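Local atomic coordinates of possible prolidase (Bifidobacterium longum NCC2705, PDB entry 2P9B), a protein that probably hydrolyses carbon-nitrogen bonds as a member of the amidohydrolase family, and may be a prolidase. Residues 268-271 with 272-276; 361-364 with 365-369; 193-196 with 197-201. One frame throughout, in Å; residues are numbered along the deposited sequence.

Contact 1. Residues 268-271 with 272-276; sequences SVLD and DELIG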
ATOM      1  N   SER A 268     -10.888  -7.987  10.657  1.00 14.83           N
ATOM      2  CA  SER A 268     -11.758  -8.051  11.823  1.00 15.29           C
ATOM      3  C   SER A 268     -11.017  -8.728  12.959  1.00 15.06           C
ATOM      4  O   SER A 268      -9.849  -9.078  12.822  1.00 14.32           O
ATOM      5  CB  SER A 268     -12.989  -8.886  11.489  1.00 17.74           C
ATOM      6  OG  SER A 268     -12.610 -10.232  11.235  1.00 21.50           O
ATOM      7  N   VAL A 269     -11.705  -8.921  14.078  1.00 14.96           N
ATOM      8  CA  VAL A 269     -11.092  -9.604  15.203  1.00 15.81           C
ATOM      9  C   VAL A 269     -10.849 -11.038  14.726  1.00 16.13           C
ATOM     10  O   VAL A 269     -11.626 -11.575  13.930  1.00 16.98           O
ATOM     11  CB  VAL A 269     -12.019  -9.582  16.440  1.00 17.33           C
ATOM     12  CG1 VAL A 269     -13.344 -10.244  16.111  1.00 19.32           C
ATOM     13  CG2 VAL A 269     -11.335 -10.277  17.612  1.00 19.23           C
ATOM     14  N   LEU A 270      -9.768 -11.650  15.198  1.00 14.99           N
ATOM     15  CA  LEU A 270      -9.420 -12.997  14.775  1.00 16.85           C
ATOM     16  C   LEU A 270      -9.500 -14.038  15.885  1.00 18.74           C
ATOM     17  O   LEU A 270      -9.673 -13.709  17.056  1.00 19.36           O
ATOM     18  CB  LEU A 270      -7.999 -13.004  14.209  1.00 16.64           C
ATOM     19  CG  LEU A 270      -7.699 -12.011  13.083  1.00 16.67           C
ATOM     20  CD1 LEU A 270      -6.200 -11.967  12.823  1.00 19.73           C
ATOM     21  CD2 LEU A 270      -8.465 -12.412  11.835  1.00 18.76           C
ATOM     22  N   ASP A 271      -9.392 -15.298  15.477  1.00 19.45           N
ATOM     23  CA  ASP A 271      -9.377 -16.435  16.388  1.00 19.29           C
ATOM     24  C   ASP A 271      -8.293 -17.350  15.824  1.00 19.85           C
ATOM     25  O   ASP A 271      -7.727 -17.057  14.772  1.00 18.09           O
ATOM     26  CB  ASP A 271     -10.739 -17.152  16.436  1.00 21.20           C
ATOM     27  CG  ASP A 271     -11.245 -17.560  15.067  1.00 24.25           C
ATOM     28  OD1 ASP A 271     -10.470 -18.131  14.278  1.00 24.50           O
ATOM     29  OD2 ASP A 271     -12.436 -17.319  14.787  1.00 30.30           O
ATOM     30  N   ASP A 272      -7.995 -18.447  16.510  1.00 18.89           N
ATOM     31  CA  ASP A 272      -6.946 -19.358  16.061  1.00 19.30           C
ATOM     32  C   ASP A 272      -7.171 -19.987  14.687  1.00 18.81           C
ATOM     33  O   ASP A 272      -6.216 -20.257  13.958  1.00 17.85           O
ATOM     34  CB  ASP A 272      -6.732 -20.449  17.114  1.00 20.10           C
ATOM     35  CG  ASP A 272      -6.199 -19.888  18.420  1.00 23.31           C
ATOM     36  OD1 ASP A 272      -5.943 -18.667  18.475  1.00 24.64           O
ATOM     37  OD2 ASP A 272      -6.027 -20.665  19.383  1.00 23.80           O
ATOM     38  N   GLU A 273      -8.429 -20.219  14.333  1.00 19.77           N
ATOM     39  CA  GLU A 273      -8.731 -20.812  13.039  1.00 21.67           C
ATOM     40  C   GLU A 273      -8.315 -19.860  11.926  1.00 19.31           C
ATOM     41  O   GLU A 273      -7.641 -20.258  10.979  1.00 19.08           O
ATOM     42  CB  GLU A 273     -10.226 -21.113  12.917  1.00 25.33           C
ATOM     43  CG  GLU A 273     -10.622 -21.716  11.574  1.00 30.94           C
ATOM     44  CD  GLU A 273     -12.128 -21.848  11.404  1.00 34.65           C
ATOM     45  OE1 GLU A 273     -12.836 -20.822  11.504  1.00 35.23           O
ATOM     46  OE2 GLU A 273     -12.601 -22.980  11.164  1.00 36.14           O
ATOM     47  N   LEU A 274      -8.713 -18.599  12.049  1.00 19.29           N
ATOM     48  CA  LEU A 274      -8.383 -17.601  11.036  1.00 18.27           C
ATOM     49  C   LEU A 274      -6.888 -17.333  10.956  1.00 18.15           C
ATOM     50  O   LEU A 274      -6.338 -17.180   9.868  1.00 18.14           O
ATOM     51  CB  LEU A 274      -9.129 -16.297  11.312  1.00 19.73           C
ATOM     52  CG  LEU A 274     -10.654 -16.344  11.189  1.00 22.05           C
ATOM     53  CD1 LEU A 274     -11.202 -14.949  11.443  1.00 21.61           C
ATOM     54  CD2 LEU A 274     -11.067 -16.829   9.803  1.00 23.65           C
ATOM     55  N   ILE A 275      -6.226 -17.269  12.104  1.00 17.32           N
ATOM     56  CA  ILE A 275      -4.791 -17.030  12.113  1.00 18.10           C
ATOM     57  C   ILE A 275      -4.097 -18.138  11.323  1.00 17.52           C
ATOM     58  O   ILE A 275      -3.189 -17.881  10.533  1.00 17.63           O
ATOM     59  CB  ILE A 275      -4.253 -16.989  13.556  1.00 18.56           C
ATOM     60  CG1 ILE A 275      -4.783 -15.733  14.256  1.00 19.54           C
ATOM     61  CG2 ILE A 275      -2.732 -17.012  13.553  1.00 17.32           C
ATOM     62  CD1 ILE A 275      -4.387 -15.617  15.714  1.00 21.19           C
ATOM     63  N   GLY A 276      -4.545 -19.372  11.527  1.00 17.73           N
ATOM     64  CA  GLY A 276      -3.956 -20.489  10.818  1.00 17.72           C
ATOM     65  C   GLY A 276      -4.177 -20.384   9.318  1.00 18.84           C
ATOM     66  O   GLY A 276      -3.309 -20.779   8.538  1.00 17.58           O
TER
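Asp271 caps the N terminus of helix 272-279 with its own side chain, a local contact in the loop that runs from strand 263-264 into that helix. The evidence is one carboxylate oxygen. Asp271 OD1 accepts from Leu274 N at 2.9 Å, the N-H pointing almost straight at it (168°) and arriving nearly along the C-O axis. A first torsion of 54° sets CG of Asp271 between its backbone N and carbonyl carbon, folding the carboxylate back over the first turn. The main chain continues the grip, since Ile275 N donates to Asp271 O at 3.1 Å, the first i to i+4 bond of the helix. Next to these bonds, Leu270 CD2 meets Leu274 CD1 at 3.8 Å, the two side chains crossing at a slant, and Leu270 CB lies 4.2 Å from Ile275 CG1. Glu273 OE1 comes within 4.5 Å of Asp271 OD1, a pairing of like charges probably eased by the salt bridge from Glu273 to Arg254 of helix 250-259. The arrangement is an aspartate N-cap with a hydrophobic staple between Leu270 and Ile275, opening a helix of the amidohydrolase family fold, which belongs to the TIM-barrel clan.

Contact 2. Residues 361-364 with 365-369; sequences ELLV and AYAGF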
ATOM      1  N   GLU A 361       2.474   5.291  11.949  1.00 13.52           N
ATOM      2  CA  GLU A 361       2.284   5.793  13.306  1.00 15.32           C
ATOM      3  C   GLU A 361       1.108   5.093  13.965  1.00 15.68           C
ATOM      4  O   GLU A 361       1.132   4.824  15.168  1.00 16.11           O
ATOM      5  CB  GLU A 361       2.058   7.309  13.304  1.00 19.42           C
ATOM      6  CG  GLU A 361       3.355   8.096  13.199  1.00 25.28           C
ATOM      7  CD  GLU A 361       3.306   9.432  13.927  1.00 28.31           C
ATOM      8  OE1 GLU A 361       4.386  10.025  14.136  1.00 29.29           O
ATOM      9  OE2 GLU A 361       2.198   9.893  14.285  1.00 28.77           O
ATOM     10  N   LEU A 362       0.085   4.789  13.169  1.00 14.66           N
ATOM     11  CA  LEU A 362      -1.099   4.114  13.678  1.00 14.06           C
ATOM     12  C   LEU A 362      -0.821   2.653  14.034  1.00 14.21           C
ATOM     13  O   LEU A 362      -1.383   2.139  14.994  1.00 14.80           O
ATOM     14  CB  LEU A 362      -2.247   4.203  12.665  1.00 13.67           C
ATOM     15  CG  LEU A 362      -2.772   5.616  12.382  1.00 15.18           C
ATOM     16  CD1 LEU A 362      -3.857   5.559  11.319  1.00 16.51           C
ATOM     17  CD2 LEU A 362      -3.319   6.240  13.662  1.00 16.47           C
ATOM     18  N   LEU A 363       0.035   1.979  13.266  1.00 13.93           N
ATOM     19  CA  LEU A 363       0.361   0.588  13.572  1.00 13.69           C
ATOM     20  C   LEU A 363       1.125   0.530  14.895  1.00 14.16           C
ATOM     21  O   LEU A 363       1.008  -0.428  15.660  1.00 14.80           O
ATOM     22  CB  LEU A 363       1.194  -0.036  12.450  1.00 13.81           C
ATOM     23  CG  LEU A 363       0.427  -0.325  11.151  1.00 13.53           C
ATOM     24  CD1 LEU A 363       1.400  -0.776  10.074  1.00 15.97           C
ATOM     25  CD2 LEU A 363      -0.631  -1.395  11.390  1.00 14.17           C
ATOM     26  N   VAL A 364       1.909   1.562  15.167  1.00 13.70           N
ATOM     27  CA  VAL A 364       2.651   1.604  16.418  1.00 14.97           C
ATOM     28  C   VAL A 364       1.705   1.910  17.579  1.00 14.98           C
ATOM     29  O   VAL A 364       1.760   1.265  18.621  1.00 15.74           O
ATOM     30  CB  VAL A 364       3.758   2.688  16.384  1.00 15.23           C
ATOM     31  CG1 VAL A 364       4.409   2.813  17.760  1.00 16.78           C
ATOM     32  CG2 VAL A 364       4.807   2.328  15.345  1.00 14.30           C
ATOM     33  N   ALA A 365       0.826   2.887  17.388  1.00 16.38           N
ATOM     34  CA  ALA A 365      -0.095   3.284  18.449  1.00 17.15           C
ATOM     35  C   ALA A 365      -1.241   2.312  18.731  1.00 17.81           C
ATOM     36  O   ALA A 365      -1.702   2.212  19.872  1.00 19.09           O
ATOM     37  CB  ALA A 365      -0.657   4.668  18.149  1.00 19.06           C
ATOM     38  N   TYR A 366      -1.691   1.591  17.709  1.00 17.69           N
ATOM     39  CA  TYR A 366      -2.816   0.668  17.864  1.00 18.01           C
ATOM     40  C   TYR A 366      -2.542  -0.826  17.730  1.00 18.32           C
ATOM     41  O   TYR A 366      -3.254  -1.633  18.329  1.00 18.44           O
ATOM     42  CB  TYR A 366      -3.922   1.037  16.864  1.00 19.31           C
ATOM     43  CG  TYR A 366      -4.613   2.349  17.155  1.00 19.94           C
ATOM     44  CD1 TYR A 366      -5.735   2.401  17.985  1.00 22.59           C
ATOM     45  CD2 TYR A 366      -4.131   3.545  16.622  1.00 20.52           C
ATOM     46  CE1 TYR A 366      -6.359   3.614  18.274  1.00 23.00           C
ATOM     47  CE2 TYR A 366      -4.746   4.763  16.909  1.00 22.14           C
ATOM     48  CZ  TYR A 366      -5.861   4.789  17.737  1.00 24.47           C
ATOM     49  OH  TYR A 366      -6.468   5.992  18.030  1.00 24.44           O
ATOM     50  N   ALA A 367      -1.528  -1.210  16.959  1.00 17.81           N
ATOM     51  CA  ALA A 367      -1.259  -2.632  16.749  1.00 18.81           C
ATOM     52  C   ALA A 367      -0.020  -3.204  17.420  1.00 19.31           C
ATOM     53  O   ALA A 367       0.411  -4.309  17.090  1.00 20.71           O
ATOM     54  CB  ALA A 367      -1.212  -2.926  15.256  1.00 19.44           C
ATOM     55  N   GLY A 368       0.556  -2.454  18.351  1.00 20.50           N
ATOM     56  CA  GLY A 368       1.728  -2.938  19.057  1.00 19.96           C
ATOM     57  C   GLY A 368       3.017  -3.008  18.258  1.00 18.73           C
ATOM     58  O   GLY A 368       3.941  -3.713  18.652  1.00 17.93           O
ATOM     59  N   PHE A 369       3.084  -2.291  17.137  1.00 16.06           N
ATOM     60  CA  PHE A 369       4.292  -2.281  16.322  1.00 15.53           C
ATOM     61  C   PHE A 369       5.310  -1.325  16.901  1.00 14.86           C
ATOM     62  O   PHE A 369       4.956  -0.339  17.542  1.00 15.91           O
ATOM     63  CB  PHE A 369       4.022  -1.771  14.902  1.00 15.20           C
ATOM     64  CG  PHE A 369       3.504  -2.801  13.958  1.00 14.07           C
ATOM     65  CD1 PHE A 369       4.217  -3.108  12.800  1.00 13.69           C
ATOM     66  CD2 PHE A 369       2.277  -3.407  14.173  1.00 14.54           C
ATOM     67  CE1 PHE A 369       3.709  -4.008  11.870  1.00 13.16           C
ATOM     68  CE2 PHE A 369       1.757  -4.309  13.249  1.00 15.23           C
ATOM     69  CZ  PHE A 369       2.473  -4.608  12.096  1.00 13.95           C
TER
HETATM   70  O   HOH W   1       3.822  -0.068  20.052  1.00 25.04           O
HETATM   71  O   HOH W   2       0.056  -0.530  20.058  1.00 28.82           O
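Leu363 and Phe369 form the tight part of this contact, where helix 356-367 runs out and the chain turns back over its last turn. Leu363 CB sits over one face of the Phe369 ring in a CH-pi contact, 4.1 Å from the ring centroid and 21° off the normal, displaced toward the rim. A first torsion of -84° places Phe369 CG anti to its own carbonyl carbon and turns one face of the ring to Leu363 CB. The carbonyl of Leu363 fixes the turn: its O accepts from Ala367 N at 3.0 Å and from Phe369 N at 3.2 Å, the two donors approaching from opposite faces of the carbonyl plane. The bond to Phe369 N is the straighter of the two. Gly368 carries the chain between these donors, so this is a helix C-terminus ended by a glycine of positive phi, with an i to i+6 bond from Phe369 N back to Leu363 O.

One residue earlier, Leu362 and Tyr366 lie side by side and point the same way, with Leu362 CD2 3.8 Å from Tyr366 CE2, while Leu362 O sits at the edge of the tyrosine ring.

The side of Val364 is the solvent side, where water joins backbone atoms. One water donates to both Val364 O and Phe369 O; a second donates to Val364 O and accepts from Gly368 N at 2.6 Å. Val364 also touches Phe369 directly, CG1 and CA at its carbonyl O and CG2 at its CB; Val364 CA lies 3.2 Å from Phe369 O in a CA-H...O contact.

Around this helix end, Leu362 and Tyr366 face helix 295-303 through Leu299, and Tyr366 and Ala367 touch helix 313-335. Phe369 stacks on His334 and also meets Ala377 of helix 371-385, which Val364 reaches through Ala374.

Contact 3. Residues 193-196 with 197-201; sequences QNLK and AGVNA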
ATOM      1  N   GLN A 193     -12.443 -10.593 -17.659  1.00 16.01           N
ATOM      2  CA  GLN A 193     -12.568  -9.310 -18.342  1.00 17.08           C
ATOM      3  C   GLN A 193     -11.476  -8.368 -17.847  1.00 15.93           C
ATOM      4  O   GLN A 193     -10.855  -7.658 -18.636  1.00 14.72           O
ATOM      5  CB  GLN A 193     -13.949  -8.697 -18.083  1.00 20.30           C
ATOM      6  CG  GLN A 193     -15.097  -9.591 -18.537  1.00 25.96           C
ATOM      7  CD  GLN A 193     -16.469  -8.956 -18.358  1.00 30.42           C
ATOM      8  OE1 GLN A 193     -16.821  -8.499 -17.271  1.00 32.73           O
ATOM      9  NE2 GLN A 193     -17.253  -8.934 -19.432  1.00 32.66           N
ATOM     10  N   ASN A 194     -11.243  -8.365 -16.538  1.00 15.09           N
ATOM     11  CA  ASN A 194     -10.212  -7.513 -15.968  1.00 14.48           C
ATOM     12  C   ASN A 194      -8.830  -7.951 -16.424  1.00 12.82           C
ATOM     13  O   ASN A 194      -8.010  -7.125 -16.803  1.00 13.27           O
ATOM     14  CB  ASN A 194     -10.274  -7.532 -14.440  1.00 15.32           C
ATOM     15  CG  ASN A 194     -11.060  -6.365 -13.877  1.00 17.72           C
ATOM     16  OD1 ASN A 194     -11.581  -5.539 -14.622  1.00 20.33           O
ATOM     17  ND2 ASN A 194     -11.143  -6.291 -12.553  1.00 16.50           N
ATOM     18  N   LEU A 195      -8.580  -9.255 -16.389  1.00 12.52           N
ATOM     19  CA  LEU A 195      -7.288  -9.785 -16.808  1.00 11.61           C
ATOM     20  C   LEU A 195      -7.027  -9.457 -18.279  1.00 12.01           C
ATOM     21  O   LEU A 195      -5.933  -9.020 -18.645  1.00 13.22           O
ATOM     22  CB  LEU A 195      -7.249 -11.301 -16.582  1.00 12.59           C
ATOM     23  CG  LEU A 195      -7.313 -11.746 -15.116  1.00 13.17           C
ATOM     24  CD1 LEU A 195      -7.516 -13.251 -15.033  1.00 14.09           C
ATOM     25  CD2 LEU A 195      -6.029 -11.336 -14.408  1.00 15.13           C
ATOM     26  N   LYS A 196      -8.034  -9.669 -19.120  1.00 12.20           N
ATOM     27  CA  LYS A 196      -7.906  -9.384 -20.544  1.00 13.69           C
ATOM     28  C   LYS A 196      -7.574  -7.905 -20.756  1.00 13.37           C
ATOM     29  O   LYS A 196      -6.838  -7.548 -21.679  1.00 13.42           O
ATOM     30  CB  LYS A 196      -9.208  -9.752 -21.272  1.00 13.84           C
ATOM     31  CG  LYS A 196      -9.216  -9.437 -22.773  1.00 15.02           C
ATOM     32  CD  LYS A 196      -8.064 -10.121 -23.509  1.00 17.95           C
ATOM     33  CE  LYS A 196      -8.016  -9.678 -24.971  1.00 19.55           C
ATOM     34  NZ  LYS A 196      -6.720  -9.996 -25.623  1.00 18.32           N
ATOM     35  N   ALA A 197      -8.110  -7.054 -19.884  1.00 13.08           N
ATOM     36  CA  ALA A 197      -7.883  -5.615 -19.966  1.00 14.10           C
ATOM     37  C   ALA A 197      -6.488  -5.201 -19.506  1.00 14.59           C
ATOM     38  O   ALA A 197      -6.095  -4.044 -19.670  1.00 17.59           O
ATOM     39  CB  ALA A 197      -8.936  -4.876 -19.158  1.00 14.65           C
ATOM     40  N   GLY A 198      -5.753  -6.137 -18.908  1.00 13.32           N
ATOM     41  CA  GLY A 198      -4.394  -5.849 -18.479  1.00 12.73           C
ATOM     42  C   GLY A 198      -4.102  -5.559 -17.016  1.00 12.33           C
ATOM     43  O   GLY A 198      -2.997  -5.124 -16.690  1.00 14.57           O
ATOM     44  N   VAL A 199      -5.055  -5.794 -16.123  1.00 12.91           N
ATOM     45  CA  VAL A 199      -4.786  -5.515 -14.714  1.00 12.01           C
ATOM     46  C   VAL A 199      -3.703  -6.441 -14.162  1.00 11.82           C
ATOM     47  O   VAL A 199      -3.461  -7.519 -14.708  1.00 13.58           O
ATOM     48  CB  VAL A 199      -6.058  -5.677 -13.843  1.00  9.97           C
ATOM     49  CG1 VAL A 199      -7.197  -4.863 -14.430  1.00 12.38           C
ATOM     50  CG2 VAL A 199      -6.444  -7.149 -13.726  1.00 12.33           C
ATOM     51  N   ASN A 200      -3.023  -6.002 -13.105  1.00 11.44           N
ATOM     52  CA  ASN A 200      -2.025  -6.849 -12.462  1.00 12.34           C
ATOM     53  C   ASN A 200      -2.285  -6.876 -10.957  1.00 11.60           C
ATOM     54  O   ASN A 200      -1.376  -6.993 -10.141  1.00 13.89           O
ATOM     55  CB  ASN A 200      -0.583  -6.426 -12.818  1.00 13.64           C
ATOM     56  CG  ASN A 200      -0.224  -5.034 -12.362  1.00 12.69           C
ATOM     57  OD1 ASN A 200      -1.034  -4.111 -12.422  1.00 13.72           O
ATOM     58  ND2 ASN A 200       1.027  -4.863 -11.934  1.00 15.47           N
ATOM     59  N   ALA A 201      -3.573  -6.783 -10.627  1.00 11.17           N
ATOM     60  CA  ALA A 201      -4.089  -6.848  -9.262  1.00 11.04           C
ATOM     61  C   ALA A 201      -5.609  -7.000  -9.372  1.00 11.56           C
ATOM     62  O   ALA A 201      -6.204  -6.585 -10.364  1.00 11.36           O
ATOM     63  CB  ALA A 201      -3.735  -5.572  -8.480  1.00 11.40           C
TER
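The flat group of this contact is the carboxamide of Asn194; Val199 CG1 lies 4.2 Å from its CG, and the same valine's CG2 touches Asn194 CB at 3.9 Å, the two side chains crossing rather than running alongside. Both residues belong to the Schellman motif that ends helix 184-196. The polar ends of the amide are bonded to residues elsewhere, OD1 to Tyr140 OH and ND2 to Pro164 O, and these bonds at both ends should fix how the amide is turned. Gly198, the first residue to leave helical angles, has a positive phi and turns the chain, and two bonds reach back into the last turn. Gly198 N donates to Leu195 O at 2.9 Å, standing 64° out of the carbonyl plane, whereas Val199 N points nearly straight at Asn194 O (173°) but at 3.3 Å is weak. Ala197 N to Gln193 O, 3.1 Å, is the last regular helical bond before them. The turn leads into strand 202-205, and Arg146 binds both Gly198 O and Asn200 OD1 on the way. After the glycine, the chi1 of Val199, -52°, brings both methyls to the Asn194 carbonyl oxygen, where Val199 CG1 comes 3.4 Å from Asn194 O.

In the fold
From the N terminus the chain meets contact 3, contact 1 and contact 2 in series, and none encloses or crosses another. Each spans a few residues at a helix end: a C-terminus in contacts 3 and 2, an N-terminus in contact 1. Contact 3 ends helix 184-196 just ahead of strand 202-205, first strand of the parallel sheet 202-205, 243-247, 263-264, 290-292. Contact 1 follows the third of these strands and starts helix 272-279, while contact 2 finishes helix 356-367 before helix 371-385. Contacts 2 and 3 lie on opposite sides of the chain's centre, their own centres 34 Å apart. Contacts 1 and 2 are nearer, about 11 Å between nearest atoms, and both touch helix 313-335.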